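Ribokinase, putative (Burkholderia thailandensis, PDB 3B1Q) probably phosphorylates nucleosides such as inosine, as a nucleoside kinase of the pfkB (ribokinase) family. Local coordinates at residues A64-T69 against E90-L95. Sequence-based numbering, arbitrary orientation.
Sequences ARMMGT and EYVRVL
Met67 and Tyr91 meet obliquely on one face of a parallel strand pair, the methionine methyl making the touch: its CE lies 3.8 Å from Tyr91 CB and equally close to CG and CD1 at the root of the ring. An extended start (Met67 CG anti to the backbone N, chi1 172°) followed by a bend at chi3 brings the methyl there. At the ring edge sits the Arg65 methylene, CB 4.1 Å from Tyr91 CD2, while the Arg65 guanidinium forms a salt bridge with Asp63 and Tyr91 OH is hydrogen-bonded to Lys134 N. On the opposite face, Met66 CB packs against Val92 CG2 at 4.0 Å, both residues also touching Met82 of helix 76-85, the crossover helix of this beta-alpha-beta unit. Gly68 joins the backbones: its N donates to Tyr91 O (3.2 Å), and its O receives Arg93 N (3.0 Å) in a straighter bond, 163° at the hydrogen. Where the chain turns at Glu90 and Tyr91, a water bridges the strands instead, donating to Met66 O and accepting from Tyr91 N. Two direct backbone bonds thus join these segments, Leu70 continues the pairing with Arg93 along the outermost strand, and the water satisfies one carbonyl and one N-H.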
ATOM      1  N   ALA A  64      30.912  -8.140  -2.606  1.00 14.41           N
ATOM      2  CA  ALA A  64      29.952  -7.057  -2.332  1.00 13.08           C
ATOM      3  C   ALA A  64      29.874  -6.910  -0.826  1.00 15.12           C
ATOM      4  O   ALA A  64      29.607  -7.869  -0.103  1.00 15.45           O
ATOM      5  CB  ALA A  64      28.576  -7.409  -2.914  1.00 14.67           C
ATOM      6  N   ARG A  65      30.082  -5.691  -0.325  1.00 13.40           N
ATOM      7  CA  ARG A  65      29.934  -5.497   1.112  1.00 13.51           C
ATOM      8  C   ARG A  65      28.791  -4.530   1.325  1.00 12.30           C
ATOM      9  O   ARG A  65      28.894  -3.322   1.101  1.00 14.16           O
ATOM     10  CB  ARG A  65      31.187  -4.907   1.716  1.00 14.19           C
ATOM     11  CG  ARG A  65      32.513  -5.707   1.413  1.00 17.52           C
ATOM     12  CD  ARG A  65      32.538  -7.070   2.074  1.00 18.21           C
ATOM     13  NE  ARG A  65      33.777  -7.773   1.628  1.00 18.51           N
ATOM     14  CZ  ARG A  65      35.016  -7.576   2.083  1.00 24.63           C
ATOM     15  NH1 ARG A  65      35.280  -6.756   3.093  1.00 28.72           N
ATOM     16  NH2 ARG A  65      36.022  -8.245   1.547  1.00 25.02           N
ATOM     17  N   MET A  66      27.666  -5.052   1.765  1.00 12.50           N
ATOM     18  CA  MET A  66      26.488  -4.182   1.994  1.00 11.33           C
ATOM     19  C   MET A  66      26.652  -3.288   3.226  1.00 12.47           C
ATOM     20  O   MET A  66      27.132  -3.728   4.314  1.00 14.37           O
ATOM     21  CB  MET A  66      25.266  -5.103   2.232  1.00 11.70           C
ATOM     22  CG  MET A  66      24.735  -5.776   0.996  1.00 13.16           C
ATOM     23  SD  MET A  66      23.476  -7.045   1.447  1.00 17.74           S
ATOM     24  CE  MET A  66      22.416  -5.991   2.250  1.00 14.87           C
ATOM     25  N   MET A  67      26.193  -2.033   3.077  1.00 11.58           N
ATOM     26  CA  MET A  67      26.255  -1.089   4.196  1.00 12.16           C
ATOM     27  C   MET A  67      24.853  -0.524   4.283  1.00 12.97           C
ATOM     28  O   MET A  67      24.384   0.158   3.327  1.00 12.01           O
ATOM     29  CB  MET A  67      27.319  -0.006   3.964  1.00 12.92           C
ATOM     30  CG  MET A  67      27.258   1.078   5.028  1.00 15.27           C
ATOM     31  SD  MET A  67      28.639   2.232   5.103  1.00 15.12           S
ATOM     32  CE  MET A  67      29.902   1.290   5.944  1.00 16.80           C
ATOM     33  N   GLY A  68      24.138  -0.903   5.351  1.00 11.05           N
ATOM     34  CA  GLY A  68      22.787  -0.399   5.490  1.00 10.79           C
ATOM     35  C   GLY A  68      22.240  -0.828   6.860  1.00 11.85           C
ATOM     36  O   GLY A  68      22.947  -1.499   7.591  1.00 12.38           O
ATOM     37  N   THR A  69      21.023  -0.404   7.190  1.00 11.18           N
ATOM     38  CA  THR A  69      20.488  -0.692   8.507  1.00 12.34           C
ATOM     39  C   THR A  69      19.204  -1.527   8.407  1.00 13.64           C
ATOM     40  O   THR A  69      18.337  -1.299   7.532  1.00 15.51           O
ATOM     41  CB  THR A  69      20.170   0.620   9.274  1.00 16.21           C
ATOM     42  OG1 THR A  69      19.514   1.523   8.360  1.00 16.10           O
ATOM     43  CG2 THR A  69      21.480   1.266   9.825  1.00 17.06           C
ATOM     44  N   GLU A  90      29.375  -7.298   7.822  1.00 14.67           N
ATOM     45  CA  GLU A  90      30.214  -6.415   8.650  1.00 16.29           C
ATOM     46  C   GLU A  90      29.625  -5.018   8.779  1.00 15.02           C
ATOM     47  O   GLU A  90      29.715  -4.412   9.860  1.00 16.75           O
ATOM     48  CB  GLU A  90      31.604  -6.305   8.040  1.00 18.72           C
ATOM     49  CG  GLU A  90      32.527  -5.496   8.928  1.00 26.13           C
ATOM     50  CD  GLU A  90      33.985  -5.512   8.504  1.00 32.04           C
ATOM     51  OE1 GLU A  90      34.766  -4.936   9.278  1.00 34.66           O
ATOM     52  OE2 GLU A  90      34.325  -6.061   7.411  1.00 33.45           O
ATOM     53  N   TYR A  91      28.993  -4.516   7.709  1.00 13.02           N
ATOM     54  CA  TYR A  91      28.474  -3.131   7.748  1.00 13.09           C
ATOM     55  C   TYR A  91      26.946  -3.123   7.696  1.00 14.65           C
ATOM     56  O   TYR A  91      26.359  -2.117   7.335  1.00 13.53           O
ATOM     57  CB  TYR A  91      29.046  -2.323   6.554  1.00 13.55           C
ATOM     58  CG  TYR A  91      30.574  -2.448   6.503  1.00 17.90           C
ATOM     59  CD1 TYR A  91      31.338  -1.907   7.506  1.00 23.21           C
ATOM     60  CD2 TYR A  91      31.224  -3.107   5.429  1.00 21.12           C
ATOM     61  CE1 TYR A  91      32.737  -2.005   7.490  1.00 25.91           C
ATOM     62  CE2 TYR A  91      32.631  -3.202   5.394  1.00 24.90           C
ATOM     63  CZ  TYR A  91      33.364  -2.636   6.430  1.00 27.01           C
ATOM     64  OH  TYR A  91      34.741  -2.719   6.441  1.00 30.95           O
ATOM     65  N   VAL A  92      26.306  -4.257   8.005  1.00 12.80           N
ATOM     66  CA  VAL A  92      24.821  -4.320   8.164  1.00 13.91           C
ATOM     67  C   VAL A  92      24.513  -4.173   9.632  1.00 15.16           C
ATOM     68  O   VAL A  92      24.896  -5.050  10.433  1.00 16.65           O
ATOM     69  CB  VAL A  92      24.273  -5.635   7.586  1.00 13.96           C
ATOM     70  CG1 VAL A  92      22.775  -5.835   7.911  1.00 15.70           C
ATOM     71  CG2 VAL A  92      24.394  -5.641   6.055  1.00 12.97           C
ATOM     72  N   ARG A  93      23.921  -3.028  10.029  1.00 13.13           N
ATOM     73  CA  ARG A  93      23.688  -2.727  11.431  1.00 15.77           C
ATOM     74  C   ARG A  93      22.240  -2.990  11.762  1.00 15.23           C
ATOM     75  O   ARG A  93      21.359  -2.593  11.010  1.00 15.44           O
ATOM     76  CB  ARG A  93      24.040  -1.262  11.699  1.00 17.54           C
ATOM     77  CG  ARG A  93      25.555  -1.049  11.579  1.00 25.84           C
ATOM     78  CD  ARG A  93      26.325  -1.459  12.850  1.00 34.94           C
ATOM     79  NE  ARG A  93      25.986  -0.588  13.971  1.00 40.74           N
ATOM     80  CZ  ARG A  93      26.496   0.636  14.174  1.00 42.98           C
ATOM     81  NH1 ARG A  93      26.099   1.343  15.226  1.00 44.97           N
ATOM     82  NH2 ARG A  93      27.404   1.156  13.339  1.00 41.17           N
ATOM     83  N   VAL A  94      22.008  -3.676  12.892  1.00 14.43           N
ATOM     84  CA  VAL A  94      20.630  -4.113  13.212  1.00 15.02           C
ATOM     85  C   VAL A  94      20.240  -3.281  14.430  1.00 16.10           C
ATOM     86  O   VAL A  94      20.882  -3.382  15.513  1.00 17.69           O
ATOM     87  CB  VAL A  94      20.611  -5.590  13.539  1.00 15.24           C
ATOM     88  CG1 VAL A  94      19.146  -5.998  14.018  1.00 15.46           C
ATOM     89  CG2 VAL A  94      21.026  -6.388  12.368  1.00 15.05           C
ATOM     90  N   LEU A  95      19.198  -2.455  14.288  1.00 15.62           N
ATOM     91  CA  LEU A  95      18.859  -1.466  15.335  1.00 16.49           C
ATOM     92  C   LEU A  95      17.819  -2.025  16.284  1.00 17.25           C
ATOM     93  O   LEU A  95      16.798  -2.478  15.836  1.00 15.80           O
ATOM     94  CB  LEU A  95      18.304  -0.215  14.681  1.00 17.53           C
ATOM     95  CG  LEU A  95      19.260   0.362  13.627  1.00 20.96           C
ATOM     96  CD1 LEU A  95      18.756   1.709  13.301  1.00 25.69           C
ATOM     97  CD2 LEU A  95      20.663   0.498  14.202  1.00 27.58           C
TER
HETATM   98  O   HOH W   1      28.691  -5.759   5.129  1.00 15.17           O